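Local coordinates for protein 4'-phospho-dehydrooxetanocin synthase (Bacillus megaterium, PDB 5UL3) that catalyses the oxidative ring contraction of dAMP to an oxetane aldehyde in oxetanocin A biosynthesis, using cobalamin, a [4Fe-4S] cluster and S-adenosylmethionine, at residues Pro134-Ser139 / Gly296-Phe301; Gly303-Glu308 / Phe352-His357; Ile474-Leu479 / Leu541-Ile546. All blocks are in the same frame, centred on the assembly; numbering follows the deposited sequence.

Interaction 1 (Pro134-Ser139 / Gly296-Phe301); sequences PRLNLS and GEISKF. With EDO (1,2-ethanediol), chain V.
Pro134 lies over the last turn of the helix that ends at Lys300, with its CA 6.1 Å from the CA of Ile298, and no hydrogen bond joins the two backbones. The contact is apolar. The Pro134 ring sits against Phe301, the residue where the chain leaves the helix. Its CD and CG both rest on the CB of Phe301, with CD to CB at 3.5 Å, and the two side chains cross at about a right angle. The same CG also faces the methyl CG2 of Ile298 at 4.2 Å. Ile298 sends its other branch further along the loop. CG1 is anti to the carbonyl carbon (chi1 -71°), and CD1 at its end packs on the CA of Leu136 at 3.5 Å. The side chain of Leu136 crosses that of Ile298, touching CD1 to CD1 at 4.1 Å.

Arg135 points the other way. Its NH2 donates to cobalamin. A bend at chi3 (-89°) sets NE, which donates to O2 of an ethanediol at 3.0 Å, near the guanidinium plane; this molecule probably comes from the crystallisation liquor. Ser139 OG also bonds cobalamin, and Asn137 N-caps the helix that starts at Leu138. The loop thus packs on helix 295-300 with one side and lines the cobalamin pocket of the Rossmann-fold domain with the other.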
loop_
_atom_site.group_PDB
_atom_site.type_symbol
_atom_site.label_atom_id
_atom_site.label_comp_id
_atom_site.label_asym_id
_atom_site.label_seq_id
_atom_site.Cartn_x
_atom_site.Cartn_y
_atom_site.Cartn_z
ATOM N N PRO A 134 -9.919 -8.036 0.541
ATOM C CA PRO A 134 -9.861 -6.594 0.794
ATOM C C PRO A 134 -8.876 -6.236 1.902
ATOM O O PRO A 134 -8.453 -7.069 2.701
ATOM C CB PRO A 134 -11.297 -6.258 1.206
ATOM C CG PRO A 134 -11.810 -7.522 1.810
ATOM C CD PRO A 134 -11.143 -8.655 1.076
ATOM N N ARG A 135 -8.498 -4.960 1.920
ATOM C CA ARG A 135 -7.796 -4.362 3.050
ATOM C C ARG A 135 -8.480 -3.034 3.349
ATOM O O ARG A 135 -8.988 -2.368 2.443
ATOM C CB ARG A 135 -6.297 -4.127 2.772
ATOM C CG ARG A 135 -6.059 -3.143 1.645
ATOM C CD ARG A 135 -4.579 -2.985 1.244
ATOM N NE ARG A 135 -3.798 -1.964 1.959
ATOM C CZ ARG A 135 -4.046 -0.648 1.961
ATOM N NH1 ARG A 135 -5.109 -0.155 1.324
ATOM N NH2 ARG A 135 -3.230 0.187 2.627
ATOM N N LEU A 136 -8.535 -2.692 4.625
ATOM C CA LEU A 136 -9.112 -1.417 5.048
ATOM C C LEU A 136 -8.621 -0.291 4.150
ATOM O O LEU A 136 -7.409 -0.087 3.991
ATOM C CB LEU A 136 -8.725 -1.152 6.501
ATOM C CG LEU A 136 -9.202 0.181 7.103
ATOM C CD1 LEU A 136 -10.713 0.314 7.054
ATOM C CD2 LEU A 136 -8.693 0.314 8.527
ATOM N N ASN A 137 -9.549 0.422 3.517
ATOM C CA ASN A 137 -9.156 1.421 2.527
ATOM C C ASN A 137 -8.856 2.750 3.210
ATOM O O ASN A 137 -9.768 3.480 3.615
ATOM C CB ASN A 137 -10.208 1.610 1.444
ATOM C CG ASN A 137 -9.753 2.609 0.382
ATOM O OD1 ASN A 137 -10.292 3.710 0.290
ATOM N ND2 ASN A 137 -8.717 2.239 -0.402
ATOM N N LEU A 138 -7.577 3.094 3.276
ATOM C CA LEU A 138 -7.176 4.351 3.902
ATOM C C LEU A 138 -7.443 5.548 3.004
ATOM O O LEU A 138 -7.660 6.661 3.509
ATOM C CB LEU A 138 -5.687 4.277 4.250
ATOM C CG LEU A 138 -5.324 3.112 5.187
ATOM C CD1 LEU A 138 -3.829 3.117 5.474
ATOM C CD2 LEU A 138 -6.109 3.207 6.513
ATOM N N SER A 139 -7.387 5.350 1.686
ATOM C CA SER A 139 -7.598 6.443 0.744
ATOM C C SER A 139 -8.876 7.196 1.075
ATOM O O SER A 139 -8.882 8.428 1.184
ATOM C CB SER A 139 -7.661 5.891 -0.678
ATOM O OG SER A 139 -6.579 5.008 -0.920
ATOM N N GLY A 296 -16.599 -4.235 9.215
ATOM C CA GLY A 296 -17.416 -5.443 9.342
ATOM C C GLY A 296 -17.498 -6.244 8.056
ATOM O O GLY A 296 -17.340 -7.468 8.065
ATOM N N GLU A 297 -17.706 -5.568 6.928
ATOM C CA GLU A 297 -17.742 -6.274 5.656
ATOM C C GLU A 297 -16.358 -6.768 5.254
ATOM O O GLU A 297 -16.230 -7.844 4.662
ATOM C CB GLU A 297 -18.334 -5.376 4.571
ATOM C CG GLU A 297 -19.836 -5.159 4.743
ATOM C CD GLU A 297 -20.616 -6.475 4.684
ATOM O OE1 GLU A 297 -20.528 -7.169 3.646
ATOM O OE2 GLU A 297 -21.291 -6.826 5.680
ATOM N N ILE A 298 -15.310 -5.990 5.552
ATOM C CA ILE A 298 -13.949 -6.451 5.286
ATOM C C ILE A 298 -13.669 -7.753 6.026
ATOM O O ILE A 298 -13.018 -8.659 5.486
ATOM C CB ILE A 298 -12.931 -5.358 5.665
ATOM C CG1 ILE A 298 -13.030 -4.211 4.672
ATOM C CG2 ILE A 298 -11.505 -5.915 5.717
ATOM C CD1 ILE A 298 -12.296 -2.974 5.153
ATOM N N SER A 299 -14.159 -7.873 7.265
ATOM C CA SER A 299 -13.900 -9.089 8.034
ATOM C C SER A 299 -14.630 -10.287 7.443
ATOM O O SER A 299 -14.138 -11.416 7.533
ATOM C CB SER A 299 -14.298 -8.906 9.498
ATOM O OG SER A 299 -15.688 -9.089 9.702
ATOM N N LYS A 300 -15.794 -10.058 6.838
ATOM C CA LYS A 300 -16.537 -11.141 6.202
ATOM C C LYS A 300 -15.795 -11.675 4.983
ATOM O O LYS A 300 -15.930 -12.855 4.646
ATOM C CB LYS A 300 -17.941 -10.645 5.845
ATOM C CG LYS A 300 -18.673 -11.394 4.736
ATOM C CD LYS A 300 -20.022 -10.726 4.458
ATOM C CE LYS A 300 -20.785 -11.404 3.325
ATOM N NZ LYS A 300 -22.138 -10.795 3.144
ATOM N N PHE A 301 -14.979 -10.841 4.340
ATOM C CA PHE A 301 -14.154 -11.250 3.217
ATOM C C PHE A 301 -12.742 -11.626 3.645
ATOM O O PHE A 301 -11.858 -11.732 2.786
ATOM C CB PHE A 301 -14.094 -10.141 2.163
ATOM C CG PHE A 301 -15.373 -9.945 1.389
ATOM C CD1 PHE A 301 -16.514 -9.459 2.008
ATOM C CD2 PHE A 301 -15.416 -10.213 0.027
ATOM C CE1 PHE A 301 -17.684 -9.269 1.297
ATOM C CE2 PHE A 301 -16.586 -10.024 -0.697
ATOM C CZ PHE A 301 -17.724 -9.553 -0.056
HETATM C C1 EDO V . -2.129 -5.937 2.889
HETATM O O1 EDO V . -2.973 -6.962 2.338
HETATM C C2 EDO V . -1.690 -4.968 1.792
HETATM O O2 EDO V . -1.390 -3.695 2.371
#

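Interaction 2 (Gly303-Glu308 / Phe352-His357); sequences GALTLE and FNIKPH
Leu305 and Ile354 meet through the branches that their first torsions set. In Leu305, CG is anti to the carbonyl carbon (chi1 -51°). In Ile354, CG2 is anti to the backbone N, while CG1 lies beside that N (chi1 -60°). Both CB atoms are directed toward the other segment, and the two side chains cross obliquely. The methyl CG2 of Ile354 is the meeting point. It lies 3.8 Å from CG of Leu305 and 3.9 Å from CD1 of the same leucine. On another side it meets the carbonyl oxygen of Gly303, O to CG2 at 3.9 Å. CD1 of Leu305 also reaches the backbone of Lys355, 3.8 Å from its O.

No direct hydrogen bond crosses between the segments. A water makes the polar link instead. It accepts from Leu305 N at 2.9 Å and donates to His357 O at 2.6 Å. The imidazole of His357 turns away from the contact; its NE2 is hydrogen-bonded to Asp429 and its ring stacks on Tyr359.

The shape of 352-357 follows from two turns. Asn353, with positive phi, is the C-prime residue of a Schellman motif that ends helix 335-351. Pro356 is the centre of an inverse gamma turn, in which His357 N bonds Lys355 O at 2.7 Å. The chain then enters strand 357-360, which runs parallel to strand 305-311. Beyond the water, direct backbone bonds pair Leu305 with Tyr359 and Leu307 with Ala361. The contact sets the start of the first strand beside the return from helix to second strand of a beta-alpha-beta unit in the partial TIM barrel. Leu305 also packs on Ile345 of helix 335-351, and both Leu305 and Ile354 touch Leu295 of helix 295-300.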
loop_
_atom_site.group_PDB
_atom_site.type_symbol
_atom_site.label_atom_id
_atom_site.label_comp_id
_atom_site.label_asym_id
_atom_site.label_seq_id
_atom_site.Cartn_x
_atom_site.Cartn_y
_atom_site.Cartn_z
ATOM N N GLY A 303 -10.489 -9.957 5.219
ATOM C CA GLY A 303 -9.586 -8.873 4.872
ATOM C C GLY A 303 -8.672 -8.432 6.002
ATOM O O GLY A 303 -8.664 -8.991 7.097
ATOM N N ALA A 304 -7.889 -7.379 5.717
ATOM C CA ALA A 304 -6.736 -7.006 6.534
ATOM C C ALA A 304 -6.857 -5.603 7.127
ATOM O O ALA A 304 -7.391 -4.685 6.495
ATOM C CB ALA A 304 -5.455 -7.065 5.698
ATOM N N LEU A 305 -6.290 -5.438 8.322
ATOM C CA LEU A 305 -6.129 -4.119 8.935
ATOM C C LEU A 305 -4.910 -3.396 8.363
ATOM O O LEU A 305 -3.881 -4.012 8.084
ATOM C CB LEU A 305 -5.948 -4.256 10.443
ATOM C CG LEU A 305 -7.018 -5.113 11.110
ATOM C CD1 LEU A 305 -6.522 -5.557 12.462
ATOM C CD2 LEU A 305 -8.278 -4.284 11.229
ATOM N N THR A 306 -5.043 -2.078 8.207
ATOM C CA THR A 306 -3.987 -1.219 7.687
ATOM C C THR A 306 -3.913 0.034 8.547
ATOM O O THR A 306 -4.840 0.354 9.294
ATOM C CB THR A 306 -4.254 -0.820 6.234
ATOM O OG1 THR A 306 -5.497 -0.110 6.170
ATOM C CG2 THR A 306 -4.323 -2.054 5.325
ATOM N N LEU A 307 -2.792 0.748 8.431
ATOM C CA LEU A 307 -2.636 2.065 9.035
ATOM C C LEU A 307 -1.465 2.723 8.323
ATOM O O LEU A 307 -0.532 2.037 7.907
ATOM C CB LEU A 307 -2.338 1.993 10.531
ATOM C CG LEU A 307 -2.304 3.353 11.244
ATOM C CD1 LEU A 307 -3.640 4.080 11.057
ATOM C CD2 LEU A 307 -2.000 3.165 12.733
ATOM N N GLU A 308 -1.524 4.042 8.176
ATOM C CA GLU A 308 -0.399 4.812 7.647
ATOM C C GLU A 308 0.113 5.686 8.783
ATOM O O GLU A 308 -0.621 6.554 9.272
ATOM C CB GLU A 308 -0.825 5.650 6.437
ATOM C CG GLU A 308 0.386 6.213 5.621
ATOM C CD GLU A 308 -0.016 7.078 4.419
ATOM O OE1 GLU A 308 -1.059 7.763 4.491
ATOM O OE2 GLU A 308 0.734 7.094 3.400
ATOM N N PHE A 352 -14.445 -8.036 15.412
ATOM C CA PHE A 352 -14.851 -8.816 14.254
ATOM C C PHE A 352 -14.004 -10.071 14.055
ATOM O O PHE A 352 -14.073 -10.682 12.986
ATOM C CB PHE A 352 -14.792 -7.965 12.988
ATOM C CG PHE A 352 -15.811 -6.876 12.936
ATOM C CD1 PHE A 352 -17.167 -7.173 12.883
ATOM C CD2 PHE A 352 -15.413 -5.546 12.900
ATOM C CE1 PHE A 352 -18.105 -6.167 12.817
ATOM C CE2 PHE A 352 -16.350 -4.538 12.835
ATOM C CZ PHE A 352 -17.693 -4.845 12.792
ATOM N N ASN A 353 -13.186 -10.431 15.048
ATOM C CA ASN A 353 -12.326 -11.610 15.023
ATOM C C ASN A 353 -11.239 -11.539 13.956
ATOM O O ASN A 353 -10.671 -12.574 13.582
ATOM C CB ASN A 353 -13.158 -12.888 14.853
ATOM C CG ASN A 353 -14.109 -13.103 16.001
ATOM O OD1 ASN A 353 -13.729 -12.980 17.164
ATOM N ND2 ASN A 353 -15.360 -13.417 15.684
ATOM N N ILE A 354 -10.938 -10.338 13.456
ATOM C CA ILE A 354 -9.816 -10.144 12.538
ATOM C C ILE A 354 -8.524 -10.319 13.331
ATOM O O ILE A 354 -8.389 -9.781 14.436
ATOM C CB ILE A 354 -9.871 -8.747 11.896
ATOM C CG1 ILE A 354 -11.170 -8.576 11.112
ATOM C CG2 ILE A 354 -8.659 -8.518 10.985
ATOM C CD1 ILE A 354 -11.341 -7.201 10.510
ATOM N N LYS A 355 -7.564 -11.052 12.767
ATOM C CA LYS A 355 -6.327 -11.333 13.488
ATOM C C LYS A 355 -5.519 -10.045 13.672
ATOM O O LYS A 355 -5.544 -9.165 12.812
ATOM C CB LYS A 355 -5.495 -12.365 12.731
ATOM C CG LYS A 355 -5.045 -11.913 11.347
ATOM C CD LYS A 355 -4.293 -13.019 10.599
ATOM C CE LYS A 355 -5.255 -13.965 9.875
ATOM N NZ LYS A 355 -5.859 -13.350 8.655
ATOM N N PRO A 356 -4.805 -9.907 14.800
ATOM C CA PRO A 356 -4.069 -8.652 15.105
ATOM C C PRO A 356 -2.781 -8.541 14.299
ATOM O O PRO A 356 -1.669 -8.661 14.829
ATOM C CB PRO A 356 -3.802 -8.788 16.604
ATOM C CG PRO A 356 -3.637 -10.280 16.800
ATOM C CD PRO A 356 -4.611 -10.927 15.852
ATOM N N HIS A 357 -2.945 -8.319 12.996
ATOM C CA HIS A 357 -1.835 -8.154 12.058
ATOM C C HIS A 357 -2.057 -6.856 11.296
ATOM O O HIS A 357 -3.040 -6.733 10.557
ATOM C CB HIS A 357 -1.752 -9.331 11.084
ATOM C CG HIS A 357 -0.397 -9.529 10.486
ATOM N ND1 HIS A 357 0.232 -8.567 9.725
ATOM C CD2 HIS A 357 0.451 -10.583 10.534
ATOM C CE1 HIS A 357 1.413 -9.017 9.337
ATOM N NE2 HIS A 357 1.566 -10.240 9.811
HETATM O O HOH W 1 -5.156 -7.888 9.484
#

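Interaction 3 (Ile474-Leu479 / Leu541-Ile546); sequences IMFDQL and LASMEI. With EDO (1,2-ethanediol), chain Y; EDO (1,2-ethanediol), chain H.
Phe476 and Ser543 form a single beta bridge, with their CA atoms 4.5 Å apart. Phe476 N donates to Ala542 O at 3.1 Å, nearly straight (169°) and in the carbonyl plane. Met544 N donates to Phe476 O at 2.8 Å and is more bent. A bend at chi2 (86°) places CD of Gln478 by Met544; NE2 then donates to Met544 O at 3.0 Å from above the carbonyl plane. Gln478 OE1 is buried against apolar groups: Met544 CB lies 3.3 Å away, and CD1 of Ile546 meets the amide tip to tip. Gln478 OE1 has no hydrogen-bond partner in the model.

Ser543 OG lies against CB and CD2 of Phe476 but bonds Ser594. Leu541 O is at the ring edge, and Met475 CG sits over the centre of one face. The methyl CG2 of Ile474 covers the Met544 backbone, 3.5 Å from its N. Two ethanediols, probably from the crystallisation liquor, take further backbone groups. One accepts from Leu541 N; the other accepts from Glu545 N and donates to Glu545 O. Glu545, which binds S-adenosylmethionine, has its CB directed away from 474-479 and its carboxylate in a salt bridge with Arg580.

Asp477 is held by Arg445, Gln442 and Tyr552. The bridge lies beyond barrel strand 470-473, with helix 588-617 behind Phe476, helix 484-493 beside Met475 and helix 551-563 against Ile546.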
loop_
_atom_site.group_PDB
_atom_site.type_symbol
_atom_site.label_atom_id
_atom_site.label_comp_id
_atom_site.label_asym_id
_atom_site.label_seq_id
_atom_site.Cartn_x
_atom_site.Cartn_y
_atom_site.Cartn_z
ATOM N N ILE A 474 14.630 -5.449 -9.413
ATOM C CA ILE A 474 14.284 -5.168 -10.796
ATOM C C ILE A 474 15.479 -5.583 -11.644
ATOM O O ILE A 474 16.413 -4.799 -11.814
ATOM C CB ILE A 474 13.948 -3.683 -10.999
ATOM C CG1 ILE A 474 12.912 -3.217 -9.961
ATOM C CG2 ILE A 474 13.406 -3.457 -12.382
ATOM C CD1 ILE A 474 12.853 -1.681 -9.841
ATOM N N MET A 475 15.449 -6.817 -12.145
ATOM C CA MET A 475 16.600 -7.407 -12.832
ATOM C C MET A 475 16.952 -6.633 -14.100
ATOM O O MET A 475 18.114 -6.274 -14.320
ATOM C CB MET A 475 16.290 -8.873 -13.158
ATOM C CG MET A 475 17.328 -9.574 -14.081
ATOM S SD MET A 475 18.913 -9.759 -13.244
ATOM C CE MET A 475 18.502 -11.025 -12.031
ATOM N N PHE A 476 15.959 -6.362 -14.937
ATOM C CA PHE A 476 16.146 -5.756 -16.250
ATOM C C PHE A 476 15.731 -4.289 -16.235
ATOM O O PHE A 476 14.697 -3.933 -15.665
ATOM C CB PHE A 476 15.316 -6.506 -17.296
ATOM C CG PHE A 476 15.638 -7.977 -17.401
ATOM C CD1 PHE A 476 16.778 -8.405 -18.078
ATOM C CD2 PHE A 476 14.786 -8.930 -16.863
ATOM C CE1 PHE A 476 17.071 -9.751 -18.199
ATOM C CE2 PHE A 476 15.078 -10.291 -16.977
ATOM C CZ PHE A 476 16.220 -10.701 -17.652
ATOM N N ASP A 477 16.533 -3.425 -16.865
ATOM C CA ASP A 477 16.070 -2.063 -17.102
ATOM C C ASP A 477 16.549 -1.610 -18.474
ATOM O O ASP A 477 17.582 -2.068 -18.970
ATOM C CB ASP A 477 16.511 -1.071 -16.010
ATOM C CG ASP A 477 18.002 -0.754 -16.043
ATOM O OD1 ASP A 477 18.809 -1.669 -15.800
ATOM O OD2 ASP A 477 18.357 0.438 -16.245
ATOM N N GLN A 478 15.775 -0.703 -19.071
ATOM C CA GLN A 478 15.872 -0.438 -20.500
ATOM C C GLN A 478 17.170 0.260 -20.883
ATOM O O GLN A 478 17.603 0.139 -22.034
ATOM C CB GLN A 478 14.665 0.393 -20.956
ATOM C CG GLN A 478 13.337 -0.383 -20.992
ATOM C CD GLN A 478 12.597 -0.410 -19.655
ATOM O OE1 GLN A 478 13.126 -0.005 -18.617
ATOM N NE2 GLN A 478 11.355 -0.873 -19.691
ATOM N N LEU A 479 17.813 0.964 -19.958
ATOM C CA LEU A 479 19.048 1.661 -20.293
ATOM C C LEU A 479 20.290 0.813 -20.066
ATOM O O LEU A 479 21.402 1.307 -20.281
ATOM C CB LEU A 479 19.152 2.967 -19.493
ATOM C CG LEU A 479 17.998 3.935 -19.774
ATOM C CD1 LEU A 479 18.131 5.240 -18.996
ATOM C CD2 LEU A 479 17.905 4.204 -21.275
ATOM N N LEU A 541 12.766 -12.267 -11.864
ATOM C CA LEU A 541 13.007 -11.924 -13.263
ATOM C C LEU A 541 12.243 -10.669 -13.691
ATOM O O LEU A 541 11.799 -10.564 -14.834
ATOM C CB LEU A 541 12.656 -13.109 -14.174
ATOM C CG LEU A 541 13.353 -14.427 -13.807
ATOM C CD1 LEU A 541 12.862 -15.550 -14.714
ATOM C CD2 LEU A 541 14.866 -14.324 -13.884
ATOM N N ALA A 542 12.082 -9.706 -12.784
ATOM C CA ALA A 542 11.250 -8.552 -13.072
ATOM C C ALA A 542 11.977 -7.565 -13.983
ATOM O O ALA A 542 13.198 -7.416 -13.919
ATOM C CB ALA A 542 10.845 -7.845 -11.777
ATOM N N SER A 543 11.200 -6.866 -14.808
ATOM C CA SER A 543 11.710 -5.819 -15.686
ATOM C C SER A 543 11.123 -4.471 -15.308
ATOM O O SER A 543 9.984 -4.372 -14.826
ATOM C CB SER A 543 11.389 -6.096 -17.154
ATOM O OG SER A 543 12.089 -7.232 -17.608
ATOM N N MET A 544 11.913 -3.430 -15.545
ATOM C CA MET A 544 11.532 -2.074 -15.181
ATOM C C MET A 544 10.258 -1.655 -15.897
ATOM O O MET A 544 10.127 -1.821 -17.116
ATOM C CB MET A 544 12.659 -1.103 -15.530
ATOM C CG MET A 544 12.306 0.369 -15.294
ATOM S SD MET A 544 12.140 0.820 -13.558
ATOM C CE MET A 544 13.816 0.669 -12.969
ATOM N N GLU A 545 9.312 -1.137 -15.122
ATOM C CA GLU A 545 8.113 -0.486 -15.632
ATOM C C GLU A 545 8.275 0.995 -15.335
ATOM O O GLU A 545 8.457 1.386 -14.177
ATOM C CB GLU A 545 6.846 -1.066 -14.992
ATOM C CG GLU A 545 6.548 -2.475 -15.479
ATOM C CD GLU A 545 5.467 -3.171 -14.670
ATOM O OE1 GLU A 545 4.821 -2.507 -13.829
ATOM O OE2 GLU A 545 5.272 -4.389 -14.876
ATOM N N ILE A 546 8.263 1.809 -16.379
ATOM C CA ILE A 546 8.643 3.209 -16.274
ATOM C C ILE A 546 7.377 4.028 -16.078
ATOM O O ILE A 546 6.558 4.155 -16.996
ATOM C CB ILE A 546 9.432 3.662 -17.507
ATOM C CG1 ILE A 546 10.631 2.732 -17.710
ATOM C CG2 ILE A 546 9.884 5.098 -17.343
ATOM C CD1 ILE A 546 11.479 3.061 -18.926
HETATM C C1 EDO Y . 9.100 -1.391 -10.816
HETATM O O1 EDO Y . 9.110 -1.812 -12.184
HETATM C C2 EDO Y . 9.349 0.108 -10.745
HETATM O O2 EDO Y . 8.417 0.796 -11.583
HETATM C C1 EDO H . 16.390 -13.704 -10.121
HETATM O O1 EDO H . 16.933 -14.465 -9.035
HETATM C C2 EDO H . 15.676 -12.494 -9.514
HETATM O O2 EDO H . 15.215 -11.663 -10.573
#

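After an N-terminal domain of unknown function, the chain makes the cobalamin-binding Rossmann fold. Interaction 1 closes a loop of 156 residues, bringing segment 134-139 onto helix 295-300 just ahead of the barrel. Interaction 2 opens at once and closes a short loop around helix 335-351. Interaction 3 closes the last loop, joining the segment after strand 470-473 to the one before strand 546-547. The three follow in series; none nests or crosses. Interactions 1 and 2 touch: Ile298 O probably bonds Gly303 N. They join the cobalamin domain to the first barrel strands. Interaction 3 lies about 18 Å from interaction 1 between nearest atoms, at the last barrel strand.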